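Local coordinates for protein Exo-1,3/1,4-beta-glucanase (PDB 3USZ) that probably removes glucose units from the ends of beta-1,3- and beta-1,4-linked glucans, as a bacterial family 3 glycoside hydrolase, at residues A[45-50]-A[67-72]; A[294-299]-A[321-326]. All coordinates share one frame; numbering follows the deposited sequence.

Interaction 1: A[45-50]-A[67-72]; sequences PEIGYL and GNTAPY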
loop_
_atom_site.group_PDB
_atom_site.type_symbol
_atom_site.label_atom_id
_atom_site.label_comp_id
_atom_site.label_asym_id
_atom_site.label_seq_id
_atom_site.Cartn_x
_atom_site.Cartn_y
_atom_site.Cartn_z
ATOM N N PRO A 45 1.940 -17.612 12.534
ATOM C CA PRO A 45 2.828 -18.279 11.579
ATOM C C PRO A 45 2.515 -17.834 10.150
ATOM O O PRO A 45 1.455 -17.247 9.919
ATOM C CB PRO A 45 2.456 -19.765 11.721
ATOM C CG PRO A 45 1.457 -19.842 12.860
ATOM C CD PRO A 45 0.852 -18.501 12.984
ATOM N N GLU A 46 3.417 -18.124 9.212
ATOM C CA GLU A 46 3.199 -17.796 7.810
ATOM C C GLU A 46 3.155 -19.089 6.968
ATOM O O GLU A 46 3.868 -20.057 7.265
ATOM C CB GLU A 46 4.298 -16.839 7.328
ATOM C CG GLU A 46 4.011 -16.077 6.034
ATOM C CD GLU A 46 4.393 -16.866 4.791
ATOM O OE1 GLU A 46 5.263 -17.752 4.888
ATOM O OE2 GLU A 46 3.819 -16.601 3.716
ATOM N N ILE A 47 2.326 -19.098 5.922
ATOM C CA ILE A 47 2.075 -20.326 5.152
ATOM C C ILE A 47 3.292 -20.990 4.511
ATOM O O ILE A 47 3.263 -22.184 4.248
ATOM C CB ILE A 47 0.988 -20.151 4.075
ATOM C CG1 ILE A 47 1.476 -19.227 2.954
ATOM C CG2 ILE A 47 -0.310 -19.672 4.701
ATOM C CD1 ILE A 47 0.551 -19.180 1.750
ATOM N N GLY A 48 4.358 -20.244 4.268
ATOM C CA GLY A 48 5.574 -20.857 3.767
ATOM C C GLY A 48 6.262 -21.806 4.747
ATOM O O GLY A 48 7.156 -22.565 4.357
ATOM N N TYR A 49 5.850 -21.771 6.015
ATOM C CA TYR A 49 6.504 -22.548 7.066
ATOM C C TYR A 49 5.519 -23.342 7.929
ATOM O O TYR A 49 5.915 -24.108 8.800
ATOM C CB TYR A 49 7.304 -21.612 7.980
ATOM C CG TYR A 49 8.257 -20.692 7.256
ATOM C CD1 TYR A 49 9.548 -21.101 6.952
ATOM C CD2 TYR A 49 7.867 -19.404 6.882
ATOM C CE1 TYR A 49 10.430 -20.253 6.287
ATOM C CE2 TYR A 49 8.739 -18.552 6.224
ATOM C CZ TYR A 49 10.020 -18.985 5.929
ATOM O OH TYR A 49 10.891 -18.148 5.273
ATOM N N LEU A 50 4.232 -23.134 7.708
ATOM C CA LEU A 50 3.224 -23.712 8.575
ATOM C C LEU A 50 2.634 -24.976 7.963
ATOM O O LEU A 50 2.379 -25.025 6.763
ATOM C CB LEU A 50 2.121 -22.683 8.812
ATOM C CG LEU A 50 0.851 -23.151 9.519
ATOM C CD1 LEU A 50 1.121 -23.408 10.988
ATOM C CD2 LEU A 50 -0.257 -22.127 9.339
ATOM N N GLY A 67 2.667 -13.890 0.648
ATOM C CA GLY A 67 2.677 -13.476 -0.746
ATOM C C GLY A 67 3.835 -14.008 -1.566
ATOM O O GLY A 67 3.907 -13.783 -2.778
ATOM N N ASN A 68 4.744 -14.724 -0.914
ATOM C CA ASN A 68 5.919 -15.244 -1.599
ATOM C C ASN A 68 5.725 -16.692 -2.029
ATOM O O ASN A 68 6.467 -17.204 -2.865
ATOM C CB ASN A 68 7.152 -15.133 -0.696
ATOM C CG ASN A 68 8.450 -15.042 -1.482
ATOM O OD1 ASN A 68 8.943 -16.043 -2.011
ATOM N ND2 ASN A 68 9.015 -13.838 -1.555
ATOM N N THR A 69 4.712 -17.345 -1.468
ATOM C CA THR A 69 4.574 -18.792 -1.610
ATOM C C THR A 69 3.337 -19.244 -2.390
ATOM O O THR A 69 3.465 -20.036 -3.324
ATOM C CB THR A 69 4.651 -19.498 -0.225
ATOM O OG1 THR A 69 6.013 -19.520 0.223
ATOM C CG2 THR A 69 4.135 -20.928 -0.299
ATOM N N ALA A 70 2.162 -18.735 -2.013
ATOM C CA ALA A 70 0.865 -19.199 -2.542
ATOM C C ALA A 70 0.519 -20.624 -2.074
ATOM O O ALA A 70 1.413 -21.441 -1.874
ATOM C CB ALA A 70 0.792 -19.066 -4.067
ATOM N N PRO A 71 -0.781 -20.915 -1.878
ATOM C CA PRO A 71 -1.188 -22.158 -1.202
ATOM C C PRO A 71 -0.689 -23.424 -1.899
ATOM O O PRO A 71 -0.842 -23.557 -3.110
ATOM C CB PRO A 71 -2.719 -22.100 -1.251
ATOM C CG PRO A 71 -3.046 -20.669 -1.461
ATOM C CD PRO A 71 -1.945 -20.121 -2.302
ATOM N N TYR A 72 -0.092 -24.323 -1.120
ATOM C CA TYR A 72 0.472 -25.583 -1.610
ATOM C C TYR A 72 1.681 -25.395 -2.531
ATOM O O TYR A 72 2.040 -26.305 -3.276
ATOM C CB TYR A 72 -0.590 -26.442 -2.308
ATOM C CG TYR A 72 -1.826 -26.721 -1.486
ATOM C CD1 TYR A 72 -3.082 -26.306 -1.921
ATOM C CD2 TYR A 72 -1.746 -27.407 -0.278
ATOM C CE1 TYR A 72 -4.224 -26.569 -1.173
ATOM C CE2 TYR A 72 -2.885 -27.676 0.476
ATOM C CZ TYR A 72 -4.120 -27.255 0.020
ATOM O OH TYR A 72 -5.252 -27.515 0.758
#

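Interaction 2: A[294-299]-A[321-326]; sequences DWNAHK and MVPEHF. With K (potassium ion), chain D.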
loop_
_atom_site.group_PDB
_atom_site.type_symbol
_atom_site.label_atom_id
_atom_site.label_comp_id
_atom_site.label_asym_id
_atom_site.label_seq_id
_atom_site.Cartn_x
_atom_site.Cartn_y
_atom_site.Cartn_z
ATOM N N ASP A 294 5.026 -6.101 12.837
ATOM C CA ASP A 294 5.455 -6.305 11.454
ATOM C C ASP A 294 6.415 -7.515 11.377
ATOM O O ASP A 294 6.765 -8.104 12.397
ATOM C CB ASP A 294 6.074 -5.009 10.884
ATOM C CG ASP A 294 5.892 -4.876 9.358
ATOM O OD1 ASP A 294 5.743 -5.907 8.677
ATOM O OD2 ASP A 294 5.900 -3.740 8.835
ATOM N N TRP A 295 6.821 -7.878 10.165
ATOM C CA TRP A 295 7.512 -9.143 9.871
ATOM C C TRP A 295 8.841 -9.349 10.636
ATOM O O TRP A 295 9.855 -8.731 10.312
ATOM C CB TRP A 295 7.721 -9.216 8.345
ATOM C CG TRP A 295 8.321 -10.476 7.803
ATOM C CD1 TRP A 295 9.608 -10.902 7.955
ATOM C CD2 TRP A 295 7.675 -11.440 6.969
ATOM N NE1 TRP A 295 9.796 -12.079 7.284
ATOM C CE2 TRP A 295 8.627 -12.432 6.666
ATOM C CE3 TRP A 295 6.385 -11.553 6.433
ATOM C CZ2 TRP A 295 8.333 -13.537 5.862
ATOM C CZ3 TRP A 295 6.091 -12.649 5.638
ATOM C CH2 TRP A 295 7.063 -13.629 5.362
ATOM N N ASN A 296 8.829 -10.221 11.647
ATOM C CA ASN A 296 9.985 -10.413 12.539
ATOM C C ASN A 296 10.524 -9.118 13.141
ATOM O O ASN A 296 11.702 -9.040 13.484
ATOM C CB ASN A 296 11.137 -11.140 11.835
ATOM C CG ASN A 296 10.839 -12.604 11.596
ATOM O OD1 ASN A 296 10.169 -13.240 12.399
ATOM N ND2 ASN A 296 11.336 -13.145 10.487
ATOM N N ALA A 297 9.675 -8.103 13.250
ATOM C CA ALA A 297 10.099 -6.823 13.811
ATOM C C ALA A 297 10.547 -6.962 15.269
ATOM O O ALA A 297 11.341 -6.164 15.755
ATOM C CB ALA A 297 8.982 -5.790 13.698
ATOM N N HIS A 298 10.042 -7.982 15.954
ATOM C CA HIS A 298 10.363 -8.179 17.366
ATOM C C HIS A 298 11.849 -8.452 17.582
ATOM O O HIS A 298 12.396 -8.128 18.631
ATOM C CB HIS A 298 9.521 -9.314 17.966
ATOM C CG HIS A 298 9.744 -10.649 17.316
ATOM N ND1 HIS A 298 9.125 -11.020 16.139
ATOM C CD2 HIS A 298 10.505 -11.706 17.690
ATOM C CE1 HIS A 298 9.502 -12.245 15.812
ATOM N NE2 HIS A 298 10.340 -12.686 16.737
ATOM N N LYS A 299 12.504 -9.024 16.576
ATOM C CA LYS A 299 13.892 -9.451 16.717
ATOM C C LYS A 299 14.857 -8.283 16.939
ATOM O O LYS A 299 15.943 -8.473 17.487
ATOM C CB LYS A 299 14.324 -10.310 15.520
ATOM C CG LYS A 299 15.460 -9.727 14.694
ATOM C CD LYS A 299 15.815 -10.624 13.512
ATOM C CE LYS A 299 17.234 -10.357 13.028
ATOM N NZ LYS A 299 17.541 -11.095 11.769
ATOM N N MET A 321 3.804 -11.250 14.613
ATOM C CA MET A 321 4.060 -11.794 13.277
ATOM C C MET A 321 5.421 -12.488 13.295
ATOM O O MET A 321 6.450 -11.833 13.108
ATOM C CB MET A 321 4.037 -10.665 12.228
ATOM C CG MET A 321 4.017 -11.128 10.758
ATOM S SD MET A 321 3.943 -9.778 9.542
ATOM C CE MET A 321 2.317 -9.084 9.830
ATOM N N VAL A 322 5.424 -13.797 13.561
ATOM C CA VAL A 322 6.646 -14.606 13.565
ATOM C C VAL A 322 6.487 -15.659 12.492
ATOM O O VAL A 322 6.149 -16.797 12.814
ATOM C CB VAL A 322 6.815 -15.493 14.824
ATOM C CG1 VAL A 322 8.252 -15.468 15.337
ATOM C CG2 VAL A 322 5.756 -15.232 15.887
ATOM N N PRO A 323 6.731 -15.301 11.227
ATOM C CA PRO A 323 6.424 -16.205 10.108
ATOM C C PRO A 323 7.039 -17.610 10.210
ATOM O O PRO A 323 6.371 -18.604 9.893
ATOM C CB PRO A 323 6.989 -15.454 8.884
ATOM C CG PRO A 323 7.815 -14.336 9.426
ATOM C CD PRO A 323 7.237 -13.998 10.763
ATOM N N GLU A 324 8.286 -17.682 10.664
ATOM C CA GLU A 324 9.074 -18.906 10.602
ATOM C C GLU A 324 9.354 -19.546 11.966
ATOM O O GLU A 324 9.388 -20.769 12.091
ATOM C CB GLU A 324 10.400 -18.603 9.897
ATOM C CG GLU A 324 11.392 -19.750 9.883
ATOM C CD GLU A 324 12.657 -19.438 9.078
ATOM O OE1 GLU A 324 12.885 -18.262 8.714
ATOM O OE2 GLU A 324 13.432 -20.378 8.809
ATOM N N HIS A 325 9.558 -18.728 12.994
ATOM C CA HIS A 325 10.013 -19.258 14.285
ATOM C C HIS A 325 8.904 -19.339 15.328
ATOM O O HIS A 325 9.164 -19.311 16.534
ATOM C CB HIS A 325 11.176 -18.417 14.812
ATOM C CG HIS A 325 12.340 -18.354 13.876
ATOM N ND1 HIS A 325 12.390 -17.488 12.804
ATOM C CD2 HIS A 325 13.493 -19.063 13.841
ATOM C CE1 HIS A 325 13.531 -17.657 12.159
ATOM N NE2 HIS A 325 14.217 -18.608 12.768
ATOM N N PHE A 326 7.672 -19.457 14.851
ATOM C CA PHE A 326 6.481 -19.379 15.697
ATOM C C PHE A 326 6.394 -20.454 16.794
ATOM O O PHE A 326 5.919 -20.185 17.901
ATOM C CB PHE A 326 5.228 -19.424 14.820
ATOM C CG PHE A 326 5.207 -20.581 13.855
ATOM C CD1 PHE A 326 5.788 -20.467 12.599
ATOM C CD2 PHE A 326 4.616 -21.779 14.208
ATOM C CE1 PHE A 326 5.765 -21.535 11.709
ATOM C CE2 PHE A 326 4.608 -22.859 13.334
ATOM C CZ PHE A 326 5.181 -22.736 12.082
HETATM K K K D . 17.732 -7.773 19.609
HETATM O O HOH W 1 7.220 -9.302 15.037
HETATM O O HOH W 2 10.051 -15.977 12.158
HETATM O O HOH W 3 12.485 -15.716 9.030
HETATM O O HOH W 4 19.629 -7.333 22.109
#

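Interaction 1: A[45-50]-A[67-72]
I47 and T69 meet between two loops, each offering a methyl to the other. The isoleucine does most of the touching: CG1 stands between the backbone N and the carbonyl carbon (chi1 69°), and the extended second torsion carries CD1 over to the opposite main chain, where it rests 4.1 Å from A70 C. An aliphatic branch suits this place, since it can lie against a peptide without demanding a polar partner. T69 turns CG2 anti to its own N, bringing it 4.5 Å from I47 CD1, while OG1, beside that N, lies 3.8 Å from G48 CA. Glycine fits at 48 because a CB would come too near E46 OE1. That carboxylate oxygen instead accepts the main-chain N-H of its own loop, G48 N to E46 OE1 being 2.7 Å, from above the carboxylate plane (53° out of it). The other oxygen, OE2, is bonded to G66 N, just before the second loop, so one buried acid braces both loops. The two loops follow strands 43-44 and 62-65; I47 also packs on Y63 and N65 of the latter and on Y85 of helix 79-93, which P71 meets through W82.

Interaction 2: A[294-299]-A[321-326]
W295 lies over P323. CB sits 4.0 Å from M321 SD, and with CG anti to the backbone N (chi1 -176°) the indole swings across the proline. There P323 CG stands over one face, 3.7 Å from the centroid of the five-membered ring and 21° off its normal, a CH-pi contact closest at W295 CE2, 3.4 Å from P323 CG. Farther out, W295 CZ2 and, at the tip, CH2 lie 3.8 and 4.0 Å from P323 CB. The rigid, flat-sided proline suits a broad ring, and an alanine here would probably leave P323 CG and CB without the ring they lie against and open a gap there. N296 flanks the same proline, its OD1 3.4 Å from P323 CD and accepting from a water bonded to E324 N and H325 ND1. Its backbone N-H gives the direct bond, N296 N to M321 O at 3.2 Å; a second water joins D294 O, M321 O and H298 ND1, while L306 O holds H298 NE2. D294 to A297 form a type II beta turn, whose third position, with positive phi, suits asparagine. The segments follow strands 290-292 and 320-321, beta-to-alpha connections of the kind that build an (alpha/beta)8 barrel.

In the fold
Both interactions join loops that follow strands of the N-terminal barrel domain, and they abut: E46 N probably bonds to P323 O, Y49 packs on P323 and F326, and P45 on F326. Strand 62-65 is shared too, since its L64 touches E46 from interaction 1 and both W295 and M321 from interaction 2. Their character differs. Interaction 2 is buried and about twice as large in covered surface, combining an aromatic-proline contact with a direct backbone bond and ordered waters. Interaction 1 is partly buried and smaller, resting on methyl-to-backbone contacts, its polar bonds lying within a loop or reaching a flanking residue. Beyond interaction 2, K299 O helps V301 and C304 bind potassium.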